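Local coordinates for putative surface anchored protein (Clostridium perfringens B, PDB 4NI6) that probably serves as one Ig-like repeat in the shaft of a cell-surface adhesin, stabilised by an autocatalytically formed internal ester cross-link, at residues Lys47-Met55 and Glu65-Val73. Sequence-based numbering, arbitrary orientation.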
# COMPACT_ATOMS: atom_id res chain seq x y z
N LYS A 47 -5.81 -5.48 -16.85
CA LYS A 47 -4.69 -5.79 -15.94
C LYS A 47 -3.91 -4.53 -15.58
O LYS A 47 -3.73 -3.62 -16.44
CB LYS A 47 -3.73 -6.78 -16.60
CG LYS A 47 -4.31 -8.16 -16.80
CD LYS A 47 -3.28 -9.22 -17.16
CE LYS A 47 -2.58 -8.92 -18.48
NZ LYS A 47 -1.82 -10.09 -19.00
N TYR A 48 -3.43 -4.51 -14.34
CA TYR A 48 -2.60 -3.42 -13.79
C TYR A 48 -1.38 -4.00 -13.10
O TYR A 48 -1.46 -5.10 -12.55
CB TYR A 48 -3.39 -2.59 -12.75
CG TYR A 48 -4.52 -1.79 -13.36
CD1 TYR A 48 -5.73 -2.41 -13.73
CD2 TYR A 48 -4.42 -0.42 -13.49
CE1 TYR A 48 -6.75 -1.69 -14.34
CE2 TYR A 48 -5.42 0.31 -14.12
CZ TYR A 48 -6.59 -0.33 -14.50
OH TYR A 48 -7.60 0.35 -15.17
N ASN A 49 -0.26 -3.31 -13.24
CA ASN A 49 0.91 -3.58 -12.42
C ASN A 49 0.71 -2.82 -11.10
O ASN A 49 0.68 -1.59 -11.09
CB ASN A 49 2.16 -2.99 -13.09
CG ASN A 49 2.26 -3.25 -14.62
OD1 ASN A 49 2.50 -2.32 -15.42
ND2 ASN A 49 2.21 -4.50 -15.00
N LEU A 50 0.63 -3.55 -9.98
CA LEU A 50 0.45 -2.93 -8.65
C LEU A 50 1.78 -2.97 -7.92
O LEU A 50 2.29 -4.07 -7.64
CB LEU A 50 -0.62 -3.68 -7.88
CG LEU A 50 -0.87 -3.12 -6.46
CD1 LEU A 50 -1.46 -1.72 -6.51
CD2 LEU A 50 -1.75 -4.04 -5.63
N THR A 51 2.34 -1.81 -7.67
CA THR A 51 3.57 -1.72 -6.85
C THR A 51 3.25 -1.14 -5.49
O THR A 51 2.74 -0.04 -5.37
CB THR A 51 4.63 -0.84 -7.52
OG1 THR A 51 5.00 -1.41 -8.77
CG2 THR A 51 5.89 -0.70 -6.62
N GLY A 52 3.55 -1.91 -4.45
CA GLY A 52 3.44 -1.44 -3.07
C GLY A 52 4.81 -1.25 -2.46
O GLY A 52 5.73 -1.98 -2.77
N LYS A 53 4.93 -0.16 -1.73
CA LYS A 53 6.17 0.15 -1.03
C LYS A 53 5.89 0.38 0.44
O LYS A 53 4.92 1.02 0.83
CB LYS A 53 6.82 1.39 -1.62
CG LYS A 53 7.31 1.17 -3.04
CD LYS A 53 7.89 2.43 -3.64
CE LYS A 53 8.35 2.17 -5.07
NZ LYS A 53 9.38 1.09 -5.07
N LEU A 54 6.77 -0.17 1.29
CA LEU A 54 6.72 0.08 2.72
C LEU A 54 7.83 1.09 3.02
O LEU A 54 9.00 0.81 2.78
CB LEU A 54 6.96 -1.21 3.50
CG LEU A 54 6.82 -1.14 5.02
CD1 LEU A 54 5.43 -0.69 5.42
CD2 LEU A 54 7.17 -2.48 5.64
N MET A 55 7.44 2.27 3.50
CA MET A 55 8.37 3.39 3.70
C MET A 55 8.54 3.67 5.20
O MET A 55 7.55 3.80 5.91
CB MET A 55 7.78 4.64 3.06
CG MET A 55 7.40 4.47 1.58
SD MET A 55 8.76 3.99 0.48
CE MET A 55 9.70 5.50 0.53
N GLU A 65 12.82 3.72 1.82
CA GLU A 65 12.13 2.50 1.44
C GLU A 65 12.70 1.31 2.20
O GLU A 65 13.92 1.10 2.23
CB GLU A 65 12.24 2.26 -0.06
CG GLU A 65 11.44 1.08 -0.55
CD GLU A 65 11.56 0.94 -2.05
OE1 GLU A 65 10.99 1.77 -2.79
OE2 GLU A 65 12.21 -0.02 -2.51
N VAL A 66 11.79 0.53 2.77
CA VAL A 66 12.11 -0.70 3.50
C VAL A 66 11.89 -1.91 2.60
O VAL A 66 12.66 -2.86 2.65
CB VAL A 66 11.22 -0.84 4.74
CG1 VAL A 66 11.50 -2.15 5.48
CG2 VAL A 66 11.42 0.35 5.67
N ALA A 67 10.79 -1.89 1.85
CA ALA A 67 10.39 -3.05 1.05
C ALA A 67 9.60 -2.53 -0.15
O ALA A 67 8.93 -1.52 -0.06
CB ALA A 67 9.51 -4.00 1.85
N THR A 68 9.63 -3.30 -1.23
CA THR A 68 8.82 -3.03 -2.41
C THR A 68 8.37 -4.38 -2.96
O THR A 68 9.13 -5.33 -2.98
CB THR A 68 9.61 -2.17 -3.42
OG1 THR A 68 8.74 -1.77 -4.49
CG2 THR A 68 10.80 -2.91 -4.04
N LYS A 69 7.15 -4.39 -3.51
CA LYS A 69 6.62 -5.58 -4.15
C LYS A 69 5.74 -5.18 -5.29
O LYS A 69 4.92 -4.28 -5.14
CB LYS A 69 5.78 -6.39 -3.16
CG LYS A 69 5.35 -7.72 -3.73
CD LYS A 69 4.78 -8.62 -2.65
CE LYS A 69 3.93 -9.73 -3.25
NZ LYS A 69 4.72 -10.67 -4.09
N THR A 70 5.92 -5.85 -6.42
CA THR A 70 5.03 -5.64 -7.58
C THR A 70 4.36 -6.95 -7.98
O THR A 70 5.03 -7.98 -8.11
CB THR A 70 5.80 -5.00 -8.76
OG1 THR A 70 6.33 -3.75 -8.34
CG2 THR A 70 4.89 -4.77 -9.96
N THR A 71 3.05 -6.90 -8.21
CA THR A 71 2.30 -8.07 -8.70
C THR A 71 1.36 -7.58 -9.80
O THR A 71 1.03 -6.39 -9.87
CB THR A 71 1.44 -8.74 -7.58
OG1 THR A 71 0.56 -7.77 -7.02
CG2 THR A 71 2.31 -9.35 -6.49
N GLU A 72 0.95 -8.48 -10.69
CA GLU A 72 -0.10 -8.17 -11.66
C GLU A 72 -1.46 -8.47 -11.07
O GLU A 72 -1.66 -9.51 -10.41
CB GLU A 72 0.07 -8.97 -12.95
CG GLU A 72 1.37 -8.71 -13.68
CD GLU A 72 1.27 -7.63 -14.74
OE1 GLU A 72 0.85 -6.50 -14.42
OE2 GLU A 72 1.83 -7.86 -15.83
N VAL A 73 -2.34 -7.48 -11.16
CA VAL A 73 -3.70 -7.59 -10.65
C VAL A 73 -4.66 -7.23 -11.80
O VAL A 73 -4.24 -6.65 -12.79
CB VAL A 73 -3.93 -6.65 -9.42
CG1 VAL A 73 -3.05 -7.07 -8.22
CG2 VAL A 73 -3.67 -5.19 -9.80
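The amide of N49 and the carboxylate of E72 lie side by side, their planes 28° apart, with ND2 of N49 close to OE1 of E72. At 2.5 Å this hydrogen bond is very short and bent, and since E72 occupies two conformers its exact length is doubtful. The carboxylate of E65, in contrast, is approached from above its plane, 36° out of it, where NZ of K53 forms a salt bridge to OE1 at 2.9 Å. An extended K53 chain turned only at its last torsion (chi4 -59°) brings the same ammonium to OG1 of T68, 3.0 Å from NZ, so one cation ties together two residues of the partner strand. Between these pairs the hydroxyls of T51 and T70 meet, OG1 to OG1 2.7 Å. All these polar groups share one face of a beta hairpin, within an Ig-like domain; strand 97-106 pairs with the other edge of 47-55. Near the start of 65-73, opposite L54, a classic beta bulge shifts the register by one residue: V66 N (2.8 Å) and, more weakly, A67 N both donate to O of L54. On the reverse face, which K69 and T71 share, Y48, L50 and L54 are buried, and L50 packs on L85 and V73 on W83, both of strand 81-90. There CG2 of V73 sits 3.9 Å from CB of Y48 and equally near CB of L50, bridging two alternate residues of the opposite strand. The Y48 ring leads away from V73, and its OH is hydrogen-bonded to Q123 and to the backbone N of V43.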